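Local coordinates for protein alpha-glucosidase ([Eubacterium] rectale, PDB 6PNR) that probably hydrolyses alpha-glycosidic bonds of sulfoquinovose-containing glycosides, as a family 31 glycoside hydrolase acting as a sulfoquinovosidase, at residues A[147-152]-A[497-501]. Residues are numbered along the deposited sequence; the frame is centred on the assembly and turned at random.
With SO4 (sulfate ion), chain E.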
loop_
_atom_site.group_PDB
_atom_site.type_symbol
_atom_site.label_atom_id
_atom_site.label_comp_id
_atom_site.label_asym_id
_atom_site.label_seq_id
_atom_site.Cartn_x
_atom_site.Cartn_y
_atom_site.Cartn_z
ATOM N N TYR A 147 -9.613 3.115 -12.171
ATOM C CA TYR A 147 -10.860 2.673 -11.554
ATOM C C TYR A 147 -10.939 1.153 -11.479
ATOM O O TYR A 147 -11.334 0.597 -10.448
ATOM C CB TYR A 147 -12.040 3.245 -12.345
ATOM C CG TYR A 147 -13.405 2.858 -11.821
ATOM C CD1 TYR A 147 -13.938 3.463 -10.672
ATOM C CD2 TYR A 147 -14.167 1.897 -12.477
ATOM C CE1 TYR A 147 -15.216 3.110 -10.192
ATOM C CE2 TYR A 147 -15.427 1.532 -12.014
ATOM C CZ TYR A 147 -15.943 2.137 -10.869
ATOM O OH TYR A 147 -17.173 1.756 -10.423
ATOM N N VAL A 148 -10.539 0.458 -12.549
ATOM C CA VAL A 148 -10.604 -1.010 -12.551
ATOM C C VAL A 148 -9.738 -1.598 -11.446
ATOM O O VAL A 148 -10.148 -2.540 -10.755
ATOM C CB VAL A 148 -10.204 -1.571 -13.929
ATOM C CG1 VAL A 148 -9.907 -3.076 -13.844
ATOM C CG2 VAL A 148 -11.317 -1.303 -14.942
ATOM N N THR A 149 -8.521 -1.076 -11.270
ATOM C CA THR A 149 -7.663 -1.590 -10.206
ATOM C C THR A 149 -8.270 -1.324 -8.838
ATOM O O THR A 149 -8.301 -2.209 -7.972
ATOM C CB THR A 149 -6.276 -0.965 -10.288
ATOM O OG1 THR A 149 -5.722 -1.164 -11.595
ATOM C CG2 THR A 149 -5.347 -1.588 -9.235
ATOM N N TRP A 150 -8.733 -0.092 -8.615
ATOM C CA TRP A 150 -9.308 0.263 -7.323
ATOM C C TRP A 150 -10.496 -0.638 -6.985
ATOM O O TRP A 150 -10.532 -1.251 -5.912
ATOM C CB TRP A 150 -9.701 1.744 -7.313
ATOM C CG TRP A 150 -10.405 2.162 -6.054
ATOM C CD1 TRP A 150 -9.941 2.044 -4.781
ATOM C CD2 TRP A 150 -11.703 2.738 -5.960
ATOM N NE1 TRP A 150 -10.871 2.514 -3.896
ATOM C CE2 TRP A 150 -11.964 2.954 -4.597
ATOM C CE3 TRP A 150 -12.671 3.105 -6.899
ATOM C CZ2 TRP A 150 -13.163 3.504 -4.143
ATOM C CZ3 TRP A 150 -13.859 3.668 -6.447
ATOM C CH2 TRP A 150 -14.093 3.857 -5.086
ATOM N N ARG A 151 -11.466 -0.762 -7.903
ATOM C CA ARG A 151 -12.607 -1.636 -7.629
ATOM C C ARG A 151 -12.158 -3.084 -7.449
ATOM O O ARG A 151 -12.676 -3.795 -6.582
ATOM C CB ARG A 151 -13.663 -1.550 -8.742
ATOM C CG ARG A 151 -14.328 -0.198 -8.952
ATOM C CD ARG A 151 -14.860 0.431 -7.658
ATOM N NE ARG A 151 -15.749 -0.453 -6.920
ATOM C CZ ARG A 151 -16.083 -0.279 -5.645
ATOM N NH1 ARG A 151 -15.598 0.759 -4.965
ATOM N NH2 ARG A 151 -16.878 -1.151 -5.041
ATOM N N SER A 152 -11.171 -3.533 -8.233
ATOM C CA SER A 152 -10.677 -4.899 -8.052
ATOM C C SER A 152 -10.126 -5.093 -6.642
ATOM O O SER A 152 -10.348 -6.142 -6.028
ATOM C CB SER A 152 -9.617 -5.240 -9.099
ATOM O OG SER A 152 -10.188 -5.356 -10.397
ATOM N N LEU A 497 -14.622 -6.498 -16.336
ATOM C CA LEU A 497 -15.194 -6.158 -15.043
ATOM C C LEU A 497 -15.341 -4.642 -14.958
ATOM O O LEU A 497 -14.662 -3.901 -15.666
ATOM C CB LEU A 497 -14.305 -6.646 -13.888
ATOM C CG LEU A 497 -14.019 -8.132 -13.696
ATOM C CD1 LEU A 497 -12.991 -8.321 -12.583
ATOM C CD2 LEU A 497 -15.289 -8.870 -13.363
ATOM N N PHE A 498 -16.234 -4.185 -14.077
ATOM C CA PHE A 498 -16.286 -2.781 -13.640
ATOM C C PHE A 498 -16.383 -1.803 -14.816
ATOM O O PHE A 498 -15.622 -0.836 -14.914
ATOM C CB PHE A 498 -15.071 -2.464 -12.758
ATOM C CG PHE A 498 -14.901 -3.417 -11.594
ATOM C CD1 PHE A 498 -15.948 -3.657 -10.718
ATOM C CD2 PHE A 498 -13.703 -4.077 -11.392
ATOM C CE1 PHE A 498 -15.808 -4.526 -9.652
ATOM C CE2 PHE A 498 -13.554 -4.963 -10.329
ATOM C CZ PHE A 498 -14.606 -5.188 -9.458
ATOM N N ASP A 499 -17.305 -2.085 -15.738
ATOM C CA ASP A 499 -17.592 -1.256 -16.913
ATOM C C ASP A 499 -16.500 -1.302 -17.974
ATOM O O ASP A 499 -16.444 -0.431 -18.854
ATOM C CB ASP A 499 -17.857 0.203 -16.524
ATOM C CG ASP A 499 -18.982 0.330 -15.513
ATOM O OD1 ASP A 499 -20.025 -0.332 -15.719
ATOM O OD2 ASP A 499 -18.803 1.064 -14.512
ATOM N N ASN A 500 -15.638 -2.298 -17.942
ATOM C CA ASN A 500 -14.592 -2.437 -18.951
ATOM C C ASN A 500 -14.962 -3.597 -19.870
ATOM O O ASN A 500 -14.889 -4.758 -19.461
ATOM C CB ASN A 500 -13.249 -2.665 -18.267
ATOM C CG ASN A 500 -12.079 -2.553 -19.215
ATOM O OD1 ASN A 500 -12.126 -1.806 -20.190
ATOM N ND2 ASN A 500 -11.005 -3.287 -18.919
ATOM N N THR A 501 -15.367 -3.291 -21.103
ATOM C CA THR A 501 -15.776 -4.317 -22.055
ATOM C C THR A 501 -14.984 -4.173 -23.341
ATOM O O THR A 501 -14.568 -3.069 -23.712
ATOM C CB THR A 501 -17.298 -4.265 -22.381
ATOM O OG1 THR A 501 -17.654 -2.958 -22.854
ATOM C CG2 THR A 501 -18.149 -4.613 -21.142
HETATM S S SO4 E . -19.575 -5.117 -12.677
HETATM O O1 SO4 E . -18.310 -5.833 -12.840
HETATM O O2 SO4 E . -19.860 -5.014 -11.246
HETATM O O3 SO4 E . -19.440 -3.788 -13.277
HETATM O O4 SO4 E . -20.658 -5.818 -13.358
HETATM O O HOH W 1 -18.225 -0.357 -11.867
#
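With its CG anti to the carbonyl carbon (chi1 -54°), Phe498 lays its ring against helix 147-156, and Tyr147, whose CG lies anti to the backbone N, swings its ring beside the same residue's backbone. Phe498 is the second residue of a type I' beta turn running from Leu497 to Asn500, in a loop of the family 31 TIM-barrel domain, and the contact illustrates how a tight turn presents one aromatic side chain to a helix distant in sequence. Arg151 CB sits almost exactly above the ring, 3.5 Å from the Phe498 centroid and 4° off the normal, a CH-pi contact. Beyond CB the arginine chain bends away, at chi2 and chi3, to form a salt bridge with Glu155. At the rim of the phenylalanine, near its plane, Ser152 OG comes to 3.4 Å from Phe498 CE2 while donating to Val148 O; that carbonyl also takes Ser152 N, the two donors arriving from opposite faces of its plane. Tyr147 crosses Phe498 at about a right angle, Tyr147 CE2 lying 4.1 Å from Phe498 CB, with Phe498 O in plane at the tyrosine edge. An alanine in place of Phe498 would probably open a gap against Arg151 CB and beside Ser152, leaving the turn held by the smaller contacts of Tyr147 and Val148. Nearer the end of the turn, Val148 CG2 meets Asn500 CB at 4.1 Å, while the Asn500 amide bonds to Asp462. The same helix also meets the second subunit, where Trp150 stacks on Trp150 of that chain. One water bridges the two segments, between Tyr147 OH and Asp499 OD2. Separately, a sulfate, probably from the crystallisation liquor, is gripped by Arg527 and by Phe498 N, which donates a nearly straight bond (171°) to sulfate O1, 2.9 Å away.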